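Local atomic coordinates of inositol-3-phosphate synthase (Caenorhabditis elegans, PDB entry 1VKO), a protein that belongs to the myo-inositol-1-phosphate synthase family, carries a Rossmann-type nucleotide-binding domain that holds NAD, and assembles from four copies of its chain. Residues Y66-R75 / S459-Y469; N115-T123 / P446-L454. One frame throughout, in Å; residues are numbered along the deposited sequence.

Interaction 1 of 2, residues Y66-R75 / S459-Y469; sequences YSFKTVLKPR and SRVSYKVDDEY
The ring of Tyr-469 is sandwiched between two lysines. Lys-69 lies over one face, its CD in CH-pi contact and its NZ in a cation-pi contact 3.6 Å from the ring centroid, while CG of Lys-464 sits above the opposite face. The Lys-69 chain runs extended and bends only at its last torsion (chi4 76°), which turns the ammonium over the phenol end of the ring. There the hydroxyl OH of Tyr-469 hydrogen-bonds OG of Ser-67 at 3.1 Å. The guanidinium of Arg-460 carries CA of Pro-74 on one face, 3.4 Å above the plane and off-centre. At its edge, NH1 donates almost within the guanidinium plane to Val-71 O, 2.8 Å away at a fairly straight 163°. Arg-75 slides past in the other direction, laying one face of its own guanidinium on CG of Arg-460. Between these ends strand 66-71 runs antiparallel to strand 461-464. Lys-69 and Ser-462 form the hydrogen-bonded pair, with N to O distances of 2.8 Å from Lys-69 N to Ser-462 O and 2.9 Å from Ser-462 N to Lys-69 O. Non-hydrogen-bonded pairs flank it, Phe-68 with Tyr-463 and Thr-70 with Val-461, and their side chains share one face, where helix 498-513 packs on Phe-68, Thr-70 and Val-461. Farther along, Tyr-66 and Tyr-463 lie side by side with CD2 atoms 3.9 Å apart; the hydroxyl of Tyr-66 bonds to Thr-527 OG1 and that of Tyr-463 to Gln-528 N, both of the second subunit. Glu-456 forms a salt bridge with Arg-460 NH2 and also accepts from the backbone N of Arg-75, so its carboxylate probably balances much of the positive charge gathered here. Apolar packing and subunit contact thus occupy one face of the sheet, while the cation-pi contact and hydroxyl bond tie Tyr-469 down on the other.

Interaction 2 of 2, residues N115-T123 / P446-L454; sequences NYFGSVTQT and PLIYDLAIL
Asp-450 OD1 is gripped by three donors from the start of helix 120-123. Ser-119 OG donates at 2.6 Å from the syn side of OD1, Thr-121 OG1 approaches the same oxygen nearly along its C-O bond at 2.7 Å, and Thr-121 N comes from above the carboxylate plane at 3.1 Å. The other carboxylate oxygen, OD2, takes Val-120 N at 3.0 Å, likewise from the syn side; Ser-119 OG and Val-120 N both lie some 30° out of the carboxylate plane. One buried carboxylate thereby accepts four bonds, and its place at the N-terminal end of the short helix probably stabilises the negative charge further. Ser-119 is the N-cap of that helix and its OG also accepts a weak bond from Gln-122 N. With chi1 of Thr-121 at 58°, OG1 faces the carboxylate and CG2 is left to pack on Leu-454 CD2, 3.9 Å away. Ile-453 CG2 closes on the same threonine.

Before the helix, a type II turn from Tyr-116 to Ser-119 brings Gly-118 O to 3.3 Å from Pro-446 CB. The rings of Tyr-116 and Tyr-449 stand almost perpendicular, planes at 87°, and Tyr-116 CE1 comes to 3.5 Å from Tyr-449 CE2. Their hydroxyls bond elsewhere, to Asn-152 OD1 and Ala-92 O respectively.

The contact joins the capped end of helix 120-123 to the middle of helix 440-458. Helix 87-100 packs against Tyr-449, helix 498-513 touches Val-120 and Leu-454, strand 77-82 of the parallel sheet meets Ile-448 and Ala-452, and Phe-425 of the second subunit lies on Tyr-116 and Pro-446.

Overall arrangement
Helix 440-458 connects the two contacts: it supplies one side of interaction 2, and strand 461-464, which follows it directly, supplies one side of interaction 1. Along the chain the order is 66-75, 115-123, 446-454, 459-469, so the pairing of interaction 1 encloses that of interaction 2. Their centres lie 23 Å apart and their nearest atoms about 5 Å, without touching. Interaction 1 belongs to the peripheral antiparallel sheet. Interaction 2 is buried nearer the chain centre, where the side chain of Leu-447 is about 7 Å from the bound NAD and about 7 Å from the bound pyrophosphate. Helix 498-513 and the second subunit touch both contacts, the buried one near NAD and the outer-sheet one.

Interaction 1 of 2, residues Y66-R75 / S459-Y469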
# COMPACT_ATOMS: atom_id res chain seq x y z
N TYR A 66 -1.98 49.59 -2.02
CA TYR A 66 -2.73 49.33 -0.80
C TYR A 66 -2.03 50.05 0.34
O TYR A 66 -0.81 50.10 0.37
CB TYR A 66 -2.79 47.82 -0.53
CG TYR A 66 -3.93 47.09 -1.20
CD1 TYR A 66 -3.78 46.53 -2.46
CD2 TYR A 66 -5.16 46.94 -0.57
CE1 TYR A 66 -4.83 45.85 -3.09
CE2 TYR A 66 -6.22 46.26 -1.20
CZ TYR A 66 -6.04 45.72 -2.46
OH TYR A 66 -7.06 45.03 -3.09
N SER A 67 -2.77 50.63 1.28
CA SER A 67 -2.15 51.18 2.47
C SER A 67 -2.66 50.41 3.66
O SER A 67 -3.83 50.53 4.00
CB SER A 67 -2.44 52.68 2.60
OG SER A 67 -1.65 53.24 3.64
N PHE A 68 -1.82 49.59 4.29
CA PHE A 68 -2.28 48.74 5.40
C PHE A 68 -1.96 49.39 6.72
O PHE A 68 -0.93 50.05 6.87
CB PHE A 68 -1.61 47.34 5.39
CG PHE A 68 -1.79 46.58 4.10
CD1 PHE A 68 -3.01 46.07 3.73
CD2 PHE A 68 -0.72 46.38 3.26
CE1 PHE A 68 -3.18 45.38 2.52
CE2 PHE A 68 -0.87 45.67 2.05
CZ PHE A 68 -2.09 45.17 1.69
N LYS A 69 -2.83 49.18 7.70
CA LYS A 69 -2.45 49.44 9.07
C LYS A 69 -2.62 48.15 9.81
O LYS A 69 -3.64 47.48 9.62
CB LYS A 69 -3.31 50.55 9.73
CG LYS A 69 -2.85 52.00 9.52
CD LYS A 69 -3.73 52.94 10.38
CE LYS A 69 -3.27 54.42 10.39
NZ LYS A 69 -3.61 55.15 9.13
N THR A 70 -1.63 47.80 10.64
CA THR A 70 -1.68 46.59 11.45
C THR A 70 -1.41 46.87 12.90
O THR A 70 -0.29 47.19 13.26
CB THR A 70 -0.62 45.57 10.97
OG1 THR A 70 -0.87 45.22 9.60
CG2 THR A 70 -0.80 44.23 11.71
N VAL A 71 -2.41 46.70 13.77
CA VAL A 71 -2.13 46.81 15.19
C VAL A 71 -1.09 45.75 15.56
O VAL A 71 -1.22 44.58 15.18
CB VAL A 71 -3.40 46.74 16.08
CG1 VAL A 71 -3.03 46.86 17.58
CG2 VAL A 71 -4.39 47.85 15.68
N LEU A 72 -0.02 46.16 16.24
CA LEU A 72 1.09 45.25 16.49
C LEU A 72 0.98 44.44 17.78
O LEU A 72 1.62 43.41 17.90
CB LEU A 72 2.43 45.99 16.47
CG LEU A 72 3.02 46.49 15.14
CD1 LEU A 72 4.33 47.19 15.41
CD2 LEU A 72 3.24 45.38 14.14
N LYS A 73 0.21 44.93 18.75
CA LYS A 73 0.01 44.15 19.97
C LYS A 73 -1.22 43.28 19.83
O LYS A 73 -2.31 43.81 19.60
CB LYS A 73 -0.09 45.02 21.22
CG LYS A 73 0.26 44.25 22.49
CD LYS A 73 -0.68 44.56 23.64
CE LYS A 73 -0.16 45.70 24.50
NZ LYS A 73 -1.08 46.04 25.65
N PRO A 74 -1.05 41.96 19.89
CA PRO A 74 -2.19 41.05 19.87
C PRO A 74 -3.11 41.35 21.05
O PRO A 74 -2.63 41.60 22.15
CB PRO A 74 -1.54 39.67 19.97
CG PRO A 74 -0.18 39.88 19.34
CD PRO A 74 0.23 41.21 19.90
N ARG A 75 -4.42 41.35 20.79
CA ARG A 75 -5.43 41.61 21.81
C ARG A 75 -5.62 40.40 22.74
O ARG A 75 -5.31 39.25 22.37
CB ARG A 75 -6.75 41.97 21.15
CG ARG A 75 -6.86 43.43 20.76
CD ARG A 75 -6.30 43.74 19.37
NE ARG A 75 -6.57 45.11 18.95
CZ ARG A 75 -7.39 45.46 17.97
NH1 ARG A 75 -8.05 44.54 17.27
NH2 ARG A 75 -7.53 46.73 17.67
N SER A 459 -8.34 40.70 12.68
CA SER A 459 -9.11 41.67 13.42
C SER A 459 -8.26 42.91 13.67
O SER A 459 -8.80 43.95 14.06
CB SER A 459 -9.67 41.09 14.72
OG SER A 459 -8.80 41.30 15.82
N ARG A 460 -6.95 42.80 13.43
CA ARG A 460 -5.96 43.88 13.62
C ARG A 460 -5.50 44.56 12.33
O ARG A 460 -4.68 45.48 12.36
CB ARG A 460 -4.72 43.39 14.39
CG ARG A 460 -4.93 43.37 15.89
CD ARG A 460 -3.68 43.02 16.71
NE ARG A 460 -3.36 41.59 16.63
CZ ARG A 460 -2.25 41.06 16.13
NH1 ARG A 460 -1.26 41.80 15.64
NH2 ARG A 460 -2.12 39.74 16.13
N VAL A 461 -6.00 44.11 11.20
CA VAL A 461 -5.56 44.68 9.93
C VAL A 461 -6.67 45.57 9.35
O VAL A 461 -7.84 45.22 9.40
CB VAL A 461 -5.17 43.56 8.91
CG1 VAL A 461 -4.72 44.17 7.58
CG2 VAL A 461 -4.08 42.65 9.48
N SER A 462 -6.27 46.72 8.81
CA SER A 462 -7.17 47.54 8.00
C SER A 462 -6.43 48.13 6.79
O SER A 462 -5.22 48.12 6.75
CB SER A 462 -7.78 48.65 8.85
OG SER A 462 -6.77 49.48 9.40
N TYR A 463 -7.17 48.63 5.81
CA TYR A 463 -6.55 49.18 4.60
C TYR A 463 -7.36 50.38 4.08
O TYR A 463 -8.52 50.54 4.41
CB TYR A 463 -6.44 48.07 3.52
CG TYR A 463 -7.78 47.69 2.94
CD1 TYR A 463 -8.70 46.96 3.68
CD2 TYR A 463 -8.12 48.07 1.65
CE1 TYR A 463 -9.93 46.63 3.17
CE2 TYR A 463 -9.36 47.73 1.11
CZ TYR A 463 -10.27 47.01 1.88
OH TYR A 463 -11.52 46.67 1.36
N LYS A 464 -6.75 51.22 3.26
CA LYS A 464 -7.47 52.40 2.81
C LYS A 464 -8.47 52.08 1.72
O LYS A 464 -8.11 51.64 0.63
CB LYS A 464 -6.51 53.50 2.33
CG LYS A 464 -6.37 54.67 3.29
CD LYS A 464 -5.79 55.90 2.60
CE LYS A 464 -6.12 57.15 3.39
NZ LYS A 464 -5.23 58.30 3.05
N VAL A 465 -9.74 52.30 2.01
CA VAL A 465 -10.72 52.30 0.94
C VAL A 465 -10.78 53.70 0.30
O VAL A 465 -10.19 53.89 -0.77
CB VAL A 465 -12.08 51.70 1.34
CG1 VAL A 465 -13.10 51.90 0.23
CG2 VAL A 465 -11.91 50.22 1.62
N ASP A 466 -11.41 54.68 0.94
CA ASP A 466 -11.48 56.01 0.33
C ASP A 466 -11.17 57.13 1.31
O ASP A 466 -12.01 57.99 1.55
CB ASP A 466 -12.86 56.24 -0.33
CG ASP A 466 -12.81 56.20 -1.87
OD1 ASP A 466 -11.85 56.76 -2.45
OD2 ASP A 466 -13.69 55.66 -2.57
N ASP A 467 -9.96 57.13 1.86
CA ASP A 467 -9.55 58.12 2.89
C ASP A 467 -9.90 57.73 4.34
O ASP A 467 -9.39 58.35 5.30
CB ASP A 467 -10.05 59.56 2.60
CG ASP A 467 -9.12 60.33 1.66
OD1 ASP A 467 -7.88 60.27 1.82
OD2 ASP A 467 -9.56 61.04 0.72
N GLU A 468 -10.76 56.72 4.51
CA GLU A 468 -10.95 56.07 5.81
C GLU A 468 -10.44 54.64 5.71
O GLU A 468 -10.34 54.08 4.61
CB GLU A 468 -12.42 56.11 6.27
CG GLU A 468 -13.00 57.52 6.46
CD GLU A 468 -12.85 58.10 7.87
OE1 GLU A 468 -13.70 57.79 8.74
OE2 GLU A 468 -11.92 58.90 8.11
N TYR A 469 -10.08 54.06 6.84
CA TYR A 469 -9.53 52.72 6.86
C TYR A 469 -10.62 51.72 7.14
O TYR A 469 -11.50 51.97 7.98
CB TYR A 469 -8.43 52.60 7.90
CG TYR A 469 -7.12 53.10 7.36
CD1 TYR A 469 -6.89 54.47 7.18
CD2 TYR A 469 -6.12 52.22 6.98
CE1 TYR A 469 -5.70 54.93 6.66
CE2 TYR A 469 -4.93 52.67 6.47
CZ TYR A 469 -4.73 54.02 6.31
OH TYR A 469 -3.54 54.47 5.81
O HOH W 1 -5.86 48.18 11.49

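Interaction 2 of 2, residues N115-T123 / P446-L454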
# COMPACT_ATOMS: atom_id res chain seq x y z
N ASN A 115 4.54 19.97 22.32
CA ASN A 115 4.86 20.97 21.31
C ASN A 115 3.64 21.42 20.51
O ASN A 115 2.51 21.06 20.84
CB ASN A 115 5.99 20.50 20.38
CG ASN A 115 5.63 19.24 19.60
OD1 ASN A 115 4.46 18.99 19.29
ND2 ASN A 115 6.64 18.46 19.24
N TYR A 116 3.88 22.25 19.48
CA TYR A 116 2.83 22.78 18.60
C TYR A 116 3.13 22.43 17.18
O TYR A 116 2.85 23.22 16.31
CB TYR A 116 2.64 24.33 18.69
CG TYR A 116 1.96 24.79 19.98
CD1 TYR A 116 0.71 24.31 20.34
CD2 TYR A 116 2.58 25.68 20.84
CE1 TYR A 116 0.11 24.68 21.50
CE2 TYR A 116 1.96 26.09 22.02
CZ TYR A 116 0.73 25.57 22.34
OH TYR A 116 0.12 25.91 23.51
N PHE A 117 3.66 21.24 16.91
CA PHE A 117 3.86 20.85 15.52
C PHE A 117 2.52 20.74 14.75
O PHE A 117 1.45 20.53 15.33
CB PHE A 117 4.64 19.54 15.42
CG PHE A 117 6.13 19.69 15.61
CD1 PHE A 117 6.68 20.87 16.14
CD2 PHE A 117 6.99 18.62 15.31
CE1 PHE A 117 8.06 21.01 16.34
CE2 PHE A 117 8.38 18.73 15.51
CZ PHE A 117 8.92 19.93 16.04
N GLY A 118 2.60 20.91 13.44
CA GLY A 118 1.40 20.91 12.64
C GLY A 118 0.53 22.13 12.76
O GLY A 118 -0.58 22.13 12.23
N SER A 119 1.02 23.17 13.46
CA SER A 119 0.42 24.51 13.43
C SER A 119 1.16 25.28 12.33
O SER A 119 2.37 25.41 12.42
CB SER A 119 0.64 25.20 14.80
OG SER A 119 -0.08 26.43 14.94
N VAL A 120 0.49 25.74 11.28
CA VAL A 120 1.18 26.63 10.33
C VAL A 120 1.74 27.87 11.05
O VAL A 120 2.92 28.22 10.87
CB VAL A 120 0.30 27.08 9.14
CG1 VAL A 120 1.03 28.07 8.24
CG2 VAL A 120 -0.11 25.90 8.29
N THR A 121 0.94 28.50 11.90
CA THR A 121 1.35 29.78 12.48
C THR A 121 2.52 29.62 13.43
O THR A 121 3.35 30.49 13.50
CB THR A 121 0.19 30.52 13.16
OG1 THR A 121 -0.38 29.71 14.20
CG2 THR A 121 -0.96 30.75 12.17
N GLN A 122 2.59 28.48 14.14
CA GLN A 122 3.59 28.30 15.17
C GLN A 122 4.86 27.69 14.62
O GLN A 122 5.89 27.85 15.25
CB GLN A 122 3.09 27.44 16.35
CG GLN A 122 1.93 28.00 17.15
CD GLN A 122 2.09 29.49 17.53
OE1 GLN A 122 1.30 30.34 17.09
NE2 GLN A 122 3.09 29.80 18.34
N THR A 123 4.79 27.01 13.47
CA THR A 123 5.95 26.27 12.94
C THR A 123 6.29 26.37 11.44
O THR A 123 7.39 25.95 11.05
CB THR A 123 5.98 24.75 13.42
OG1 THR A 123 5.14 23.94 12.60
CG2 THR A 123 5.35 24.58 14.78
N PRO A 446 -4.18 21.61 16.31
CA PRO A 446 -3.32 22.69 15.85
C PRO A 446 -4.07 23.63 14.88
O PRO A 446 -3.80 24.84 14.88
CB PRO A 446 -2.17 21.97 15.13
CG PRO A 446 -2.54 20.54 15.08
CD PRO A 446 -3.54 20.30 16.15
N LEU A 447 -5.01 23.08 14.09
CA LEU A 447 -5.77 23.86 13.10
C LEU A 447 -6.80 24.72 13.80
O LEU A 447 -7.18 25.78 13.32
CB LEU A 447 -6.46 22.94 12.09
CG LEU A 447 -5.77 22.46 10.80
CD1 LEU A 447 -4.38 21.94 11.02
CD2 LEU A 447 -6.61 21.39 10.12
N ILE A 448 -7.26 24.25 14.94
CA ILE A 448 -8.12 25.07 15.73
C ILE A 448 -7.28 26.25 16.23
O ILE A 448 -7.76 27.37 16.21
CB ILE A 448 -8.72 24.29 16.89
CG1 ILE A 448 -9.82 23.35 16.37
CG2 ILE A 448 -9.30 25.30 17.92
CD1 ILE A 448 -10.25 22.31 17.36
N TYR A 449 -6.03 26.01 16.64
CA TYR A 449 -5.21 27.13 17.11
C TYR A 449 -4.94 28.08 15.95
O TYR A 449 -5.01 29.26 16.13
CB TYR A 449 -3.88 26.74 17.75
CG TYR A 449 -3.93 25.71 18.83
CD1 TYR A 449 -4.94 25.69 19.77
CD2 TYR A 449 -2.93 24.75 18.91
CE1 TYR A 449 -4.95 24.73 20.79
CE2 TYR A 449 -2.92 23.80 19.91
CZ TYR A 449 -3.92 23.80 20.84
OH TYR A 449 -3.94 22.80 21.77
N ASP A 450 -4.71 27.56 14.74
CA ASP A 450 -4.42 28.46 13.63
C ASP A 450 -5.61 29.30 13.22
O ASP A 450 -5.45 30.50 12.88
CB ASP A 450 -3.92 27.71 12.41
CG ASP A 450 -2.59 26.99 12.64
OD1 ASP A 450 -1.69 27.58 13.31
OD2 ASP A 450 -2.35 25.85 12.16
N LEU A 451 -6.80 28.70 13.19
CA LEU A 451 -7.99 29.47 12.77
C LEU A 451 -8.22 30.64 13.75
O LEU A 451 -8.38 31.80 13.36
CB LEU A 451 -9.22 28.57 12.65
CG LEU A 451 -9.25 27.51 11.53
CD1 LEU A 451 -10.11 26.34 11.97
CD2 LEU A 451 -9.74 28.07 10.20
N ALA A 452 -8.21 30.33 15.04
CA ALA A 452 -8.40 31.37 16.02
C ALA A 452 -7.34 32.46 15.76
O ALA A 452 -7.66 33.66 15.76
CB ALA A 452 -8.28 30.80 17.44
N ILE A 453 -6.11 32.03 15.50
CA ILE A 453 -4.97 32.93 15.58
C ILE A 453 -4.95 33.86 14.37
O ILE A 453 -4.73 35.07 14.48
CB ILE A 453 -3.66 32.13 15.81
CG1 ILE A 453 -3.59 31.69 17.29
CG2 ILE A 453 -2.40 32.92 15.42
CD1 ILE A 453 -2.47 30.75 17.61
N LEU A 454 -5.24 33.32 13.20
CA LEU A 454 -5.31 34.15 12.02
C LEU A 454 -6.51 35.09 12.07
O LEU A 454 -6.47 36.17 11.46
CB LEU A 454 -5.37 33.27 10.77
CG LEU A 454 -4.07 32.50 10.59
CD1 LEU A 454 -4.27 31.35 9.67
CD2 LEU A 454 -2.88 33.41 10.15